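Long-range contacts in Poly(A) RNA polymerase protein 2 (Saccharomyces cerevisiae, PDB 3NYB), which probably adds adenylates to RNA 3′ ends as the polymerase of the TRAMP RNA surveillance complex, paired with the zinc-knuckle protein AIR2: residues 21-26 with 211-215; 28-33 with 161-166; 192-196 with 220-225; 295-299 with 314-320. The protein carries 1 engineered substitution. All blocks are in the same frame, centred on the assembly; numbering follows the deposited sequence.

Contact 1. Residues 21-26 with 211-215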
loop_
_atom_site.group_PDB
_atom_site.type_symbol
_atom_site.label_atom_id
_atom_site.label_comp_id
_atom_site.label_asym_id
_atom_site.label_seq_id
_atom_site.Cartn_x
_atom_site.Cartn_y
_atom_site.Cartn_z
ATOM N N LEU A 21 12.392 -13.629 -5.641
ATOM C CA LEU A 21 11.670 -12.520 -5.026
ATOM C C LEU A 21 10.199 -12.843 -4.774
ATOM O O LEU A 21 9.688 -12.648 -3.672
ATOM C CB LEU A 21 11.784 -11.256 -5.876
ATOM C CG LEU A 21 11.168 -10.044 -5.174
ATOM C CD1 LEU A 21 11.796 -9.869 -3.807
ATOM C CD2 LEU A 21 11.334 -8.793 -5.996
ATOM N N THR A 22 9.521 -13.315 -5.812
ATOM C CA THR A 22 8.124 -13.678 -5.716
ATOM C C THR A 22 7.872 -14.621 -4.540
ATOM O O THR A 22 6.974 -14.398 -3.733
ATOM C CB THR A 22 7.676 -14.329 -7.018
ATOM O OG1 THR A 22 7.600 -13.321 -8.034
ATOM C CG2 THR A 22 6.320 -15.004 -6.849
ATOM N N PHE A 23 8.687 -15.663 -4.441
ATOM C CA PHE A 23 8.588 -16.623 -3.355
ATOM C C PHE A 23 8.836 -15.993 -1.985
ATOM O O PHE A 23 8.168 -16.339 -1.008
ATOM C CB PHE A 23 9.560 -17.783 -3.579
ATOM C CG PHE A 23 9.264 -18.590 -4.803
ATOM C CD1 PHE A 23 7.970 -18.685 -5.291
ATOM C CD2 PHE A 23 10.274 -19.279 -5.455
ATOM C CE1 PHE A 23 7.690 -19.439 -6.423
ATOM C CE2 PHE A 23 10.002 -20.038 -6.583
ATOM C CZ PHE A 23 8.709 -20.117 -7.069
ATOM N N GLU A 24 9.793 -15.075 -1.906
ATOM C CA GLU A 24 10.072 -14.432 -0.630
ATOM C C GLU A 24 8.919 -13.526 -0.221
ATOM O O GLU A 24 8.602 -13.421 0.959
ATOM C CB GLU A 24 11.392 -13.649 -0.634
ATOM C CG GLU A 24 11.877 -13.378 0.786
ATOM C CD GLU A 24 13.032 -12.401 0.880
ATOM O OE1 GLU A 24 13.685 -12.125 -0.150
ATOM O OE2 GLU A 24 13.283 -11.913 2.005
ATOM N N ILE A 25 8.285 -12.876 -1.192
ATOM C CA ILE A 25 7.115 -12.061 -0.878
ATOM C C ILE A 25 6.045 -12.919 -0.191
ATOM O O ILE A 25 5.545 -12.540 0.864
ATOM C CB ILE A 25 6.545 -11.332 -2.115
ATOM C CG1 ILE A 25 7.613 -10.417 -2.727
ATOM C CG2 ILE A 25 5.322 -10.501 -1.745
ATOM C CD1 ILE A 25 7.104 -9.546 -3.847
ATOM N N LYS A 26 5.724 -14.071 -0.784
ATOM C CA LYS A 26 4.756 -15.004 -0.221
ATOM C C LYS A 26 5.168 -15.512 1.162
ATOM O O LYS A 26 4.322 -15.813 2.012
ATOM C CB LYS A 26 4.543 -16.197 -1.152
ATOM C CG LYS A 26 3.696 -15.904 -2.380
ATOM C CD LYS A 26 3.502 -17.159 -3.212
ATOM C CE LYS A 26 3.515 -16.854 -4.720
ATOM N NZ LYS A 26 2.167 -16.829 -5.350
ATOM N N LYS A 211 -0.018 -13.329 -9.297
ATOM C CA LYS A 211 0.386 -14.210 -8.204
ATOM C C LYS A 211 1.627 -15.024 -8.556
ATOM O O LYS A 211 2.291 -15.574 -7.670
ATOM C CB LYS A 211 -0.752 -15.167 -7.827
ATOM C CG LYS A 211 -2.014 -14.511 -7.285
ATOM C CD LYS A 211 -1.929 -14.252 -5.790
ATOM C CE LYS A 211 -3.291 -14.439 -5.127
ATOM N NZ LYS A 211 -3.782 -15.845 -5.265
ATOM N N ASP A 212 1.932 -15.116 -9.846
ATOM C CA ASP A 212 3.140 -15.812 -10.290
ATOM C C ASP A 212 4.210 -14.824 -10.742
ATOM O O ASP A 212 5.231 -15.212 -11.312
ATOM C CB ASP A 212 2.826 -16.801 -11.417
ATOM C CG ASP A 212 2.067 -18.027 -10.929
ATOM O OD1 ASP A 212 2.270 -18.442 -9.762
ATOM O OD2 ASP A 212 1.268 -18.580 -11.721
ATOM N N ASN A 213 3.972 -13.546 -10.467
ATOM C CA ASN A 213 4.842 -12.486 -10.951
ATOM C C ASN A 213 4.950 -11.312 -9.975
ATOM O O ASN A 213 5.235 -10.178 -10.373
ATOM C CB ASN A 213 4.339 -11.985 -12.314
ATOM C CG ASN A 213 4.551 -13.002 -13.435
ATOM O OD1 ASN A 213 5.665 -13.158 -13.942
ATOM N ND2 ASN A 213 3.479 -13.684 -13.835
ATOM N N LEU A 214 4.721 -11.560 -8.694
ATOM C CA LEU A 214 4.722 -10.428 -7.779
ATOM C C LEU A 214 6.121 -9.831 -7.543
ATOM O O LEU A 214 6.249 -8.684 -7.115
ATOM C CB LEU A 214 4.134 -10.833 -6.426
ATOM C CG LEU A 214 2.611 -10.771 -6.302
ATOM C CD1 LEU A 214 1.955 -11.783 -7.230
ATOM C CD2 LEU A 214 2.178 -11.006 -4.863
ATOM N N GLY A 215 7.165 -10.591 -7.860
ATOM C CA GLY A 215 8.515 -10.060 -7.799
ATOM C C GLY A 215 8.686 -8.868 -8.739
ATOM O O GLY A 215 9.049 -7.769 -8.309
#
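The start of helix 214-228 comes close to the N-terminal helix 17-31 at a glycine of its first turn, joining that helix to the helical part of this Cid1-type polymerase. N213, just before helix 214-228, directs its OD1 to the backbone of I29 of the AIR2 chain. Along helix 17-31, L21 comes first and lays CD2 against the carbonyl of G215, 3.4 Å from its O. T22 follows: its CA lies 4.2 Å from the CA of G215, and T22 OG1 accepts a 2.8 Å hydrogen bond from G215 N while also bonding the carbonyl of S18 one turn back. A CB on G215 would collide with this hydroxyl. E24 points elsewhere, its carboxylate bonded to S315 and the backbone of I316, among others. One turn beyond L21, I25 packs on L214, with I25 CD1 3.5 Å from L214 O and 4.1 Å from L214 CB. Finally K26 extends its side chain toward the 3-10 segment, and K26 NZ donates to K211 O at 2.6 Å.

Contact 2. Residues 28-33 with 161-166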
loop_
_atom_site.group_PDB
_atom_site.type_symbol
_atom_site.label_atom_id
_atom_site.label_comp_id
_atom_site.label_asym_id
_atom_site.label_seq_id
_atom_site.Cartn_x
_atom_site.Cartn_y
_atom_site.Cartn_z
ATOM N N PHE A 28 7.065 -13.851 3.500
ATOM C CA PHE A 28 6.809 -12.721 4.377
ATOM C C PHE A 28 5.323 -12.568 4.693
ATOM O O PHE A 28 4.936 -12.502 5.860
ATOM C CB PHE A 28 7.333 -11.419 3.752
ATOM C CG PHE A 28 7.045 -10.197 4.581
ATOM C CD1 PHE A 28 7.842 -9.872 5.664
ATOM C CD2 PHE A 28 5.970 -9.383 4.288
ATOM C CE1 PHE A 28 7.572 -8.759 6.427
ATOM C CE2 PHE A 28 5.698 -8.265 5.051
ATOM C CZ PHE A 28 6.495 -7.955 6.117
ATOM N N VAL A 29 4.502 -12.500 3.648
ATOM C CA VAL A 29 3.059 -12.349 3.800
ATOM C C VAL A 29 2.462 -13.440 4.677
ATOM O O VAL A 29 1.586 -13.175 5.491
ATOM C CB VAL A 29 2.324 -12.340 2.436
ATOM C CG1 VAL A 29 0.800 -12.307 2.631
ATOM C CG2 VAL A 29 2.773 -11.163 1.609
ATOM N N ALA A 30 2.926 -14.669 4.513
ATOM C CA ALA A 30 2.401 -15.752 5.334
ATOM C C ALA A 30 2.910 -15.603 6.760
ATOM O O ALA A 30 2.175 -15.844 7.725
ATOM C CB ALA A 30 2.774 -17.122 4.753
ATOM N N TYR A 31 4.164 -15.184 6.890
ATOM C CA TYR A 31 4.737 -14.976 8.210
ATOM C C TYR A 31 3.999 -13.872 8.996
ATOM O O TYR A 31 3.844 -13.963 10.223
ATOM C CB TYR A 31 6.229 -14.671 8.098
ATOM C CG TYR A 31 6.882 -14.379 9.417
ATOM C CD1 TYR A 31 7.320 -15.415 10.243
ATOM C CD2 TYR A 31 7.050 -13.070 9.856
ATOM C CE1 TYR A 31 7.926 -15.161 11.463
ATOM C CE2 TYR A 31 7.655 -12.802 11.092
ATOM C CZ TYR A 31 8.093 -13.856 11.878
ATOM O OH TYR A 31 8.675 -13.609 13.092
ATOM N N ILE A 32 3.543 -12.837 8.289
ATOM C CA ILE A 32 2.836 -11.725 8.924
ATOM C C ILE A 32 1.336 -12.037 9.008
ATOM O O ILE A 32 0.537 -11.219 9.439
ATOM C CB ILE A 32 3.052 -10.407 8.156
ATOM C CG1 ILE A 32 2.321 -10.446 6.813
ATOM C CG2 ILE A 32 4.536 -10.143 7.958
ATOM C CD1 ILE A 32 2.279 -9.113 6.101
ATOM N N SER A 33 0.963 -13.242 8.603
ATOM C CA SER A 33 -0.445 -13.622 8.566
ATOM C C SER A 33 -0.788 -14.421 9.847
ATOM O O SER A 33 0.061 -15.129 10.386
ATOM C CB SER A 33 -0.755 -14.408 7.291
ATOM O OG SER A 33 -0.542 -13.612 6.137
ATOM N N ARG A 161 -3.637 -7.812 -2.203
ATOM C CA ARG A 161 -3.260 -7.934 -0.804
ATOM C C ARG A 161 -1.738 -8.022 -0.593
ATOM O O ARG A 161 -1.178 -7.304 0.237
ATOM C CB ARG A 161 -3.964 -9.137 -0.161
ATOM C CG ARG A 161 -3.516 -9.418 1.272
ATOM C CD ARG A 161 -4.420 -10.387 2.024
ATOM N NE ARG A 161 -3.865 -10.708 3.340
ATOM C CZ ARG A 161 -3.064 -11.740 3.600
ATOM N NH1 ARG A 161 -2.714 -12.588 2.649
ATOM N NH2 ARG A 161 -2.613 -11.931 4.827
ATOM N N GLU A 162 -1.072 -8.897 -1.342
ATOM C CA GLU A 162 0.361 -9.134 -1.154
ATOM C C GLU A 162 1.181 -7.884 -1.398
ATOM O O GLU A 162 2.050 -7.543 -0.603
ATOM C CB GLU A 162 0.863 -10.227 -2.097
ATOM C CG GLU A 162 0.395 -11.630 -1.764
ATOM C CD GLU A 162 -1.082 -11.838 -2.026
ATOM O OE1 GLU A 162 -1.608 -12.865 -1.545
ATOM O OE2 GLU A 162 -1.720 -10.983 -2.695
ATOM N N LEU A 163 0.920 -7.205 -2.511
ATOM C CA LEU A 163 1.681 -6.008 -2.816
ATOM C C LEU A 163 1.372 -4.899 -1.818
ATOM O O LEU A 163 2.264 -4.160 -1.412
ATOM C CB LEU A 163 1.458 -5.553 -4.259
ATOM C CG LEU A 163 2.087 -6.506 -5.275
ATOM C CD1 LEU A 163 2.183 -5.860 -6.641
ATOM C CD2 LEU A 163 3.460 -6.928 -4.796
ATOM N N VAL A 164 0.117 -4.798 -1.398
ATOM C CA VAL A 164 -0.250 -3.795 -0.405
ATOM C C VAL A 164 0.497 -4.016 0.909
ATOM O O VAL A 164 1.034 -3.070 1.498
ATOM C CB VAL A 164 -1.762 -3.755 -0.165
ATOM C CG1 VAL A 164 -2.078 -2.889 1.028
ATOM C CG2 VAL A 164 -2.469 -3.216 -1.403
ATOM N N LEU A 165 0.562 -5.266 1.361
ATOM C CA LEU A 165 1.285 -5.551 2.592
ATOM C C LEU A 165 2.755 -5.137 2.484
ATOM O O LEU A 165 3.284 -4.486 3.372
ATOM C CB LEU A 165 1.140 -7.016 2.986
ATOM C CG LEU A 165 -0.260 -7.367 3.491
ATOM C CD1 LEU A 165 -0.393 -8.872 3.740
ATOM C CD2 LEU A 165 -0.589 -6.562 4.742
ATOM N N ILE A 166 3.403 -5.488 1.382
ATOM C CA ILE A 166 4.798 -5.110 1.182
ATOM C C ILE A 166 4.992 -3.599 1.186
ATOM O O ILE A 166 5.819 -3.067 1.928
ATOM C CB ILE A 166 5.340 -5.667 -0.129
ATOM C CG1 ILE A 166 5.137 -7.177 -0.179
ATOM C CG2 ILE A 166 6.807 -5.345 -0.259
ATOM C CD1 ILE A 166 5.904 -7.919 0.875
#
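L165 is the apolar centre, and two residues three apart grip its CD1: V29 CG1 lies 3.8 Å from L165 CD1, and I32 CD1 approaches the same methyl to 3.6 Å. On the side toward the earlier turn of helix 17-31, F28 CD2 meets I166 CD1 at 3.7 Å. F28 and V29 in the last turn, and I32 just past it, thus present a common apolar face to L165 and I166 with the three- and four-residue spacing of a helix. Farther out, V29 CG2 rests 4.2 Å from E162 CG, the aliphatic part of that side chain, and V29 CG1 lies 3.5 Å from R161 NH1. At the polar edge, R161 NH2 donates to S33 OG at 3.0 Å, a bond to be read with caution because the hydroxyl position is less certain. R161 NE also bonds the carbonyl of D71, so one guanidinium links the loop just beyond helix 17-31 to the segment between strands 62-65 and 79-83 of the nucleotidyltransferase sheet. On other sides of helix 160-173, L163 packs on helices 186-198 and 214-228, and V164 on the former, which places this helix centrally in the bundle.

Contact 3. Residues 192-196 with 220-225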
loop_
_atom_site.group_PDB
_atom_site.type_symbol
_atom_site.label_atom_id
_atom_site.label_comp_id
_atom_site.label_asym_id
_atom_site.label_seq_id
_atom_site.Cartn_x
_atom_site.Cartn_y
_atom_site.Cartn_z
ATOM N N LEU A 192 -3.199 3.074 -5.372
ATOM C CA LEU A 192 -2.009 3.067 -6.223
ATOM C C LEU A 192 -1.682 1.683 -6.749
ATOM O O LEU A 192 -1.444 1.499 -7.939
ATOM C CB LEU A 192 -0.799 3.603 -5.467
ATOM C CG LEU A 192 -0.845 5.042 -4.976
ATOM C CD1 LEU A 192 0.397 5.321 -4.143
ATOM C CD2 LEU A 192 -0.971 6.023 -6.131
ATOM N N VAL A 193 -1.653 0.713 -5.849
ATOM C CA VAL A 193 -1.358 -0.653 -6.229
ATOM C C VAL A 193 -2.429 -1.151 -7.181
ATOM O O VAL A 193 -2.131 -1.680 -8.245
ATOM C CB VAL A 193 -1.304 -1.559 -4.998
ATOM C CG1 VAL A 193 -0.907 -2.975 -5.380
ATOM C CG2 VAL A 193 -0.325 -1.003 -4.012
ATOM N N PHE A 194 -3.684 -0.970 -6.792
ATOM C CA PHE A 194 -4.796 -1.448 -7.594
ATOM C C PHE A 194 -4.706 -0.908 -9.016
ATOM O O PHE A 194 -4.743 -1.669 -9.983
ATOM C CB PHE A 194 -6.122 -1.047 -6.959
ATOM C CG PHE A 194 -7.311 -1.270 -7.850
ATOM C CD1 PHE A 194 -7.577 -2.527 -8.369
ATOM C CD2 PHE A 194 -8.168 -0.223 -8.159
ATOM C CE1 PHE A 194 -8.670 -2.734 -9.185
ATOM C CE2 PHE A 194 -9.257 -0.421 -8.968
ATOM C CZ PHE A 194 -9.512 -1.679 -9.482
ATOM N N SER A 195 -4.581 0.411 -9.133
ATOM C CA SER A 195 -4.453 1.043 -10.426
ATOM C C SER A 195 -3.331 0.380 -11.215
ATOM O O SER A 195 -3.560 -0.190 -12.289
ATOM C CB SER A 195 -4.167 2.530 -10.255
ATOM O OG SER A 195 -3.551 3.058 -11.414
ATOM N N PHE A 196 -2.120 0.450 -10.669
ATOM C CA PHE A 196 -0.947 -0.148 -11.297
ATOM C C PHE A 196 -1.212 -1.558 -11.830
ATOM O O PHE A 196 -0.995 -1.839 -13.009
ATOM C CB PHE A 196 0.221 -0.136 -10.316
ATOM C CG PHE A 196 1.286 -1.153 -10.614
ATOM C CD1 PHE A 196 2.243 -0.914 -11.588
ATOM C CD2 PHE A 196 1.351 -2.340 -9.889
ATOM C CE1 PHE A 196 3.238 -1.848 -11.846
ATOM C CE2 PHE A 196 2.344 -3.271 -10.143
ATOM C CZ PHE A 196 3.290 -3.026 -11.127
ATOM N N GLU A 220 8.365 -3.030 -10.415
ATOM C CA GLU A 220 7.726 -2.108 -11.347
ATOM C C GLU A 220 6.755 -1.140 -10.665
ATOM O O GLU A 220 6.529 -0.033 -11.151
ATOM C CB GLU A 220 7.037 -2.875 -12.477
ATOM C CG GLU A 220 7.997 -3.725 -13.292
ATOM C CD GLU A 220 7.297 -4.642 -14.276
ATOM O OE1 GLU A 220 6.054 -4.741 -14.234
ATOM O OE2 GLU A 220 7.998 -5.269 -15.093
ATOM N N PHE A 221 6.181 -1.544 -9.540
ATOM C CA PHE A 221 5.339 -0.628 -8.791
ATOM C C PHE A 221 6.169 0.546 -8.273
ATOM O O PHE A 221 5.756 1.697 -8.370
ATOM C CB PHE A 221 4.640 -1.342 -7.631
ATOM C CG PHE A 221 4.013 -0.404 -6.630
ATOM C CD1 PHE A 221 2.682 -0.059 -6.723
ATOM C CD2 PHE A 221 4.759 0.126 -5.591
ATOM C CE1 PHE A 221 2.098 0.800 -5.800
ATOM C CE2 PHE A 221 4.182 0.982 -4.669
ATOM C CZ PHE A 221 2.852 1.319 -4.774
ATOM N N PHE A 222 7.332 0.254 -7.707
ATOM C CA PHE A 222 8.195 1.312 -7.194
ATOM C C PHE A 222 8.785 2.138 -8.326
ATOM O O PHE A 222 9.131 3.306 -8.149
ATOM C CB PHE A 222 9.318 0.731 -6.334
ATOM C CG PHE A 222 8.847 0.166 -5.026
ATOM C CD1 PHE A 222 8.084 0.933 -4.163
ATOM C CD2 PHE A 222 9.173 -1.126 -4.659
ATOM C CE1 PHE A 222 7.650 0.421 -2.964
ATOM C CE2 PHE A 222 8.742 -1.643 -3.467
ATOM C CZ PHE A 222 7.979 -0.870 -2.613
ATOM N N GLU A 223 8.901 1.516 -9.492
ATOM C CA GLU A 223 9.433 2.177 -10.671
ATOM C C GLU A 223 8.426 3.180 -11.204
ATOM O O GLU A 223 8.764 4.316 -11.525
ATOM C CB GLU A 223 9.740 1.138 -11.744
ATOM C CG GLU A 223 10.189 1.721 -13.057
ATOM C CD GLU A 223 10.357 0.664 -14.118
ATOM O OE1 GLU A 223 11.465 0.570 -14.691
ATOM O OE2 GLU A 223 9.377 -0.075 -14.366
ATOM N N LEU A 224 7.176 2.750 -11.294
ATOM C CA LEU A 224 6.123 3.624 -11.769
ATOM C C LEU A 224 6.001 4.829 -10.860
ATOM O O LEU A 224 6.161 5.966 -11.295
ATOM C CB LEU A 224 4.796 2.871 -11.846
ATOM C CG LEU A 224 3.648 3.634 -12.498
ATOM C CD1 LEU A 224 2.969 4.527 -11.502
ATOM C CD2 LEU A 224 4.151 4.451 -13.676
ATOM N N TYR A 225 5.736 4.571 -9.585
ATOM C CA TYR A 225 5.417 5.629 -8.633
ATOM C C TYR A 225 6.646 6.287 -8.029
ATOM O O TYR A 225 6.533 7.235 -7.259
ATOM C CB TYR A 225 4.514 5.094 -7.524
ATOM C CG TYR A 225 3.160 4.648 -8.014
ATOM C CD1 TYR A 225 2.289 5.546 -8.608
ATOM C CD2 TYR A 225 2.744 3.332 -7.878
ATOM C CE1 TYR A 225 1.044 5.149 -9.053
ATOM C CE2 TYR A 225 1.500 2.927 -8.324
ATOM C CZ TYR A 225 0.656 3.842 -8.911
ATOM O OH TYR A 225 -0.581 3.450 -9.360
#
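This is a fully buried, nearly perpendicular helix crossing within the helical part of the polymerase, filled largely by aromatic side chains. The segment axes of 192-196 and 220-225 cross at 101° and come no nearer than 10.7 Å, a wide gap that rings occupy. F196 and F221 form an edge-to-face pair, centroids 5.9 Å apart and planes at 84°, with the edge of F221 directed at the face of F196. F221 CB also sits over that face, 4.1 Å from the F196 ring centroid in a CH-pi contact. This T-shaped pair bridges the two helices, consistent with the helical region of Cid1-family poly(A) polymerases, to which 220-225 belongs. Across the crossing, V193 CG2 touches F221 CE1 at 3.5 Å. L192 lies over one face of the Y225 ring, with L192 CB 4.1 Å from its centroid in a CH-pi contact, and the hydroxyl reaches the backbone: Y225 OH donates to L192 O at 2.6 Å, although L192 O already accepts F196 N at 3.0 Å within its own helix. The AIR2 chain packs close by: F78 of AIR2 lies on F196, R26 of AIR2 forms salt bridges with E220 and E223, and E220 also hydrogen-bonds Y28 of AIR2.

Contact 4. Residues 295-299 with 314-320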
loop_
_atom_site.group_PDB
_atom_site.type_symbol
_atom_site.label_atom_id
_atom_site.label_comp_id
_atom_site.label_asym_id
_atom_site.label_seq_id
_atom_site.Cartn_x
_atom_site.Cartn_y
_atom_site.Cartn_z
ATOM N N LEU A 295 17.188 -0.170 -4.395
ATOM C CA LEU A 295 17.626 -1.231 -3.494
ATOM C C LEU A 295 17.309 -2.622 -4.037
ATOM O O LEU A 295 18.186 -3.488 -4.087
ATOM C CB LEU A 295 16.996 -1.049 -2.113
ATOM C CG LEU A 295 17.540 0.087 -1.238
ATOM C CD1 LEU A 295 16.494 0.601 -0.259
ATOM C CD2 LEU A 295 18.778 -0.363 -0.496
ATOM N N LEU A 296 16.059 -2.826 -4.450
ATOM C CA LEU A 296 15.618 -4.113 -4.994
ATOM C C LEU A 296 16.390 -4.525 -6.246
ATOM O O LEU A 296 16.895 -5.648 -6.333
ATOM C CB LEU A 296 14.125 -4.091 -5.316
ATOM C CG LEU A 296 13.141 -3.967 -4.154
ATOM C CD1 LEU A 296 11.737 -3.802 -4.711
ATOM C CD2 LEU A 296 13.210 -5.173 -3.236
ATOM N N THR A 297 16.465 -3.613 -7.215
ATOM C CA THR A 297 17.153 -3.881 -8.472
ATOM C C THR A 297 18.647 -4.097 -8.256
ATOM O O THR A 297 19.229 -5.028 -8.818
ATOM C CB THR A 297 16.934 -2.756 -9.496
ATOM O OG1 THR A 297 17.542 -1.547 -9.025
ATOM C CG2 THR A 297 15.449 -2.521 -9.713
ATOM N N ASN A 298 19.269 -3.247 -7.445
ATOM C CA ASN A 298 20.694 -3.398 -7.157
ATOM C C ASN A 298 20.967 -4.749 -6.540
ATOM O O ASN A 298 21.919 -5.432 -6.906
ATOM C CB ASN A 298 21.183 -2.308 -6.209
ATOM C CG ASN A 298 21.445 -1.008 -6.917
ATOM O OD1 ASN A 298 21.615 -0.976 -8.137
ATOM N ND2 ASN A 298 21.474 0.079 -6.160
ATOM N N ARG A 299 20.115 -5.117 -5.591
ATOM C CA ARG A 299 20.197 -6.402 -4.915
ATOM C C ARG A 299 20.099 -7.554 -5.914
ATOM O O ARG A 299 20.900 -8.490 -5.883
ATOM C CB ARG A 299 19.084 -6.498 -3.870
ATOM C CG ARG A 299 19.034 -7.796 -3.082
ATOM C CD ARG A 299 20.338 -8.077 -2.372
ATOM N NE ARG A 299 20.153 -8.948 -1.223
ATOM C CZ ARG A 299 21.099 -9.198 -0.327
ATOM N NH1 ARG A 299 22.296 -8.645 -0.474
ATOM N NH2 ARG A 299 20.850 -9.997 0.710
ATOM N N LYS A 314 20.149 -16.033 1.866
ATOM C CA LYS A 314 20.087 -14.589 1.682
ATOM C C LYS A 314 18.665 -14.108 1.484
ATOM O O LYS A 314 17.773 -14.894 1.196
ATOM C CB LYS A 314 20.985 -14.119 0.534
ATOM C CG LYS A 314 22.457 -14.152 0.875
ATOM C CD LYS A 314 22.687 -13.765 2.328
ATOM C CE LYS A 314 24.131 -14.018 2.736
ATOM N NZ LYS A 314 25.060 -13.282 1.840
ATOM N N SER A 315 18.468 -12.806 1.657
ATOM C CA SER A 315 17.150 -12.210 1.581
ATOM C C SER A 315 17.164 -10.994 0.683
ATOM O O SER A 315 17.975 -10.089 0.866
ATOM C CB SER A 315 16.681 -11.792 2.967
ATOM O OG SER A 315 15.488 -11.048 2.859
ATOM N N ILE A 316 16.256 -10.978 -0.287
ATOM C CA ILE A 316 16.122 -9.845 -1.195
ATOM C C ILE A 316 15.356 -8.709 -0.516
ATOM O O ILE A 316 15.825 -7.567 -0.494
ATOM C CB ILE A 316 15.372 -10.235 -2.474
ATOM C CG1 ILE A 316 16.158 -11.248 -3.291
ATOM C CG2 ILE A 316 15.099 -9.014 -3.317
ATOM C CD1 ILE A 316 15.370 -11.795 -4.466
ATOM N N LEU A 317 14.181 -9.041 0.028
ATOM C CA LEU A 317 13.314 -8.076 0.700
ATOM C C LEU A 317 13.954 -7.489 1.956
ATOM O O LEU A 317 13.773 -6.311 2.256
ATOM C CB LEU A 317 11.977 -8.712 1.085
ATOM C CG LEU A 317 10.965 -9.115 0.036
ATOM C CD1 LEU A 317 9.802 -9.857 0.693
ATOM C CD2 LEU A 317 10.468 -7.880 -0.674
ATOM N N GLY A 318 14.698 -8.317 2.678
ATOM C CA GLY A 318 15.138 -8.003 4.028
ATOM C C GLY A 318 15.580 -6.577 4.312
ATOM O O GLY A 318 15.184 -5.999 5.324
ATOM N N ASN A 319 16.419 -6.014 3.446
ATOM C CA ASN A 319 16.941 -4.676 3.684
ATOM C C ASN A 319 16.042 -3.567 3.121
ATOM O O ASN A 319 16.191 -2.398 3.471
ATOM C CB ASN A 319 18.375 -4.551 3.162
ATOM C CG ASN A 319 19.081 -3.301 3.690
ATOM O OD1 ASN A 319 18.609 -2.183 3.496
ATOM N ND2 ASN A 319 20.212 -3.490 4.355
ATOM N N VAL A 320 15.092 -3.922 2.260
ATOM C CA VAL A 320 14.219 -2.880 1.692
ATOM C C VAL A 320 13.104 -2.512 2.677
ATOM O O VAL A 320 12.949 -1.345 3.078
ATOM C CB VAL A 320 13.656 -3.249 0.287
ATOM C CG1 VAL A 320 12.804 -2.128 -0.282
ATOM C CG2 VAL A 320 14.794 -3.538 -0.687
#
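An ST motif shapes the C-terminal segment 314-320 and presents it to the long helix 282-304. S315 OG accepts a 2.8 Å hydrogen bond from G318 N, three residues on, which turns the backbone just after S315. A CB on G318 would crowd that hydroxyl. The same OG bonds the carboxylate of E24, so the turn is held from inside and from a second helix. The carbonyl of S315 faces helix 282-304: R299 NH2 donates to S315 O at 2.9 Å, and R299 NE adds a weak bond to S315 O at 3.2 Å. The two donors share one carbonyl acceptor, tying the irregular segment to the helix. R299 NH1 meanwhile forms a salt bridge with E302. The aliphatic part of R299 contributes as well, R299 CG lying 4.0 Å from I316 CA. One turn earlier on the helix, an apolar patch forms. V320 CG2 is wedged between two leucines, 3.4 Å from L296 CD2 and 3.6 Å from L295 CB, and I316 CG2 lies 4.3 Å from L296 CD2. Beyond the two segments, L296 packs on helix 214-228 through L218, I219 and F222, while I316 and L317 press on helix 17-31, so the segment fills the angle between helices 17-31 and 282-304.

Overall arrangement
From the N terminus, helix 17-31 supplies the first half of two contacts. Contact 1 closes a long loop, from residue 21 to 215, around the whole nucleotidyltransferase sheet; contact 2 closes a shorter one nested inside it, returning the chain to helix 160-173. Contact 3 opens within contact 1 and closes beyond it, so the two cross, sharing helix 214-228. Contact 4 follows in series, bringing the C-terminal segment back to helix 282-304. L214 against E162 links contacts 1 and 2, L163 against V193 links 2 and 3, and F222 against L296 links 3 and 4. E24 joins contacts 1 and 4, so the chain's two ends meet on one helical core.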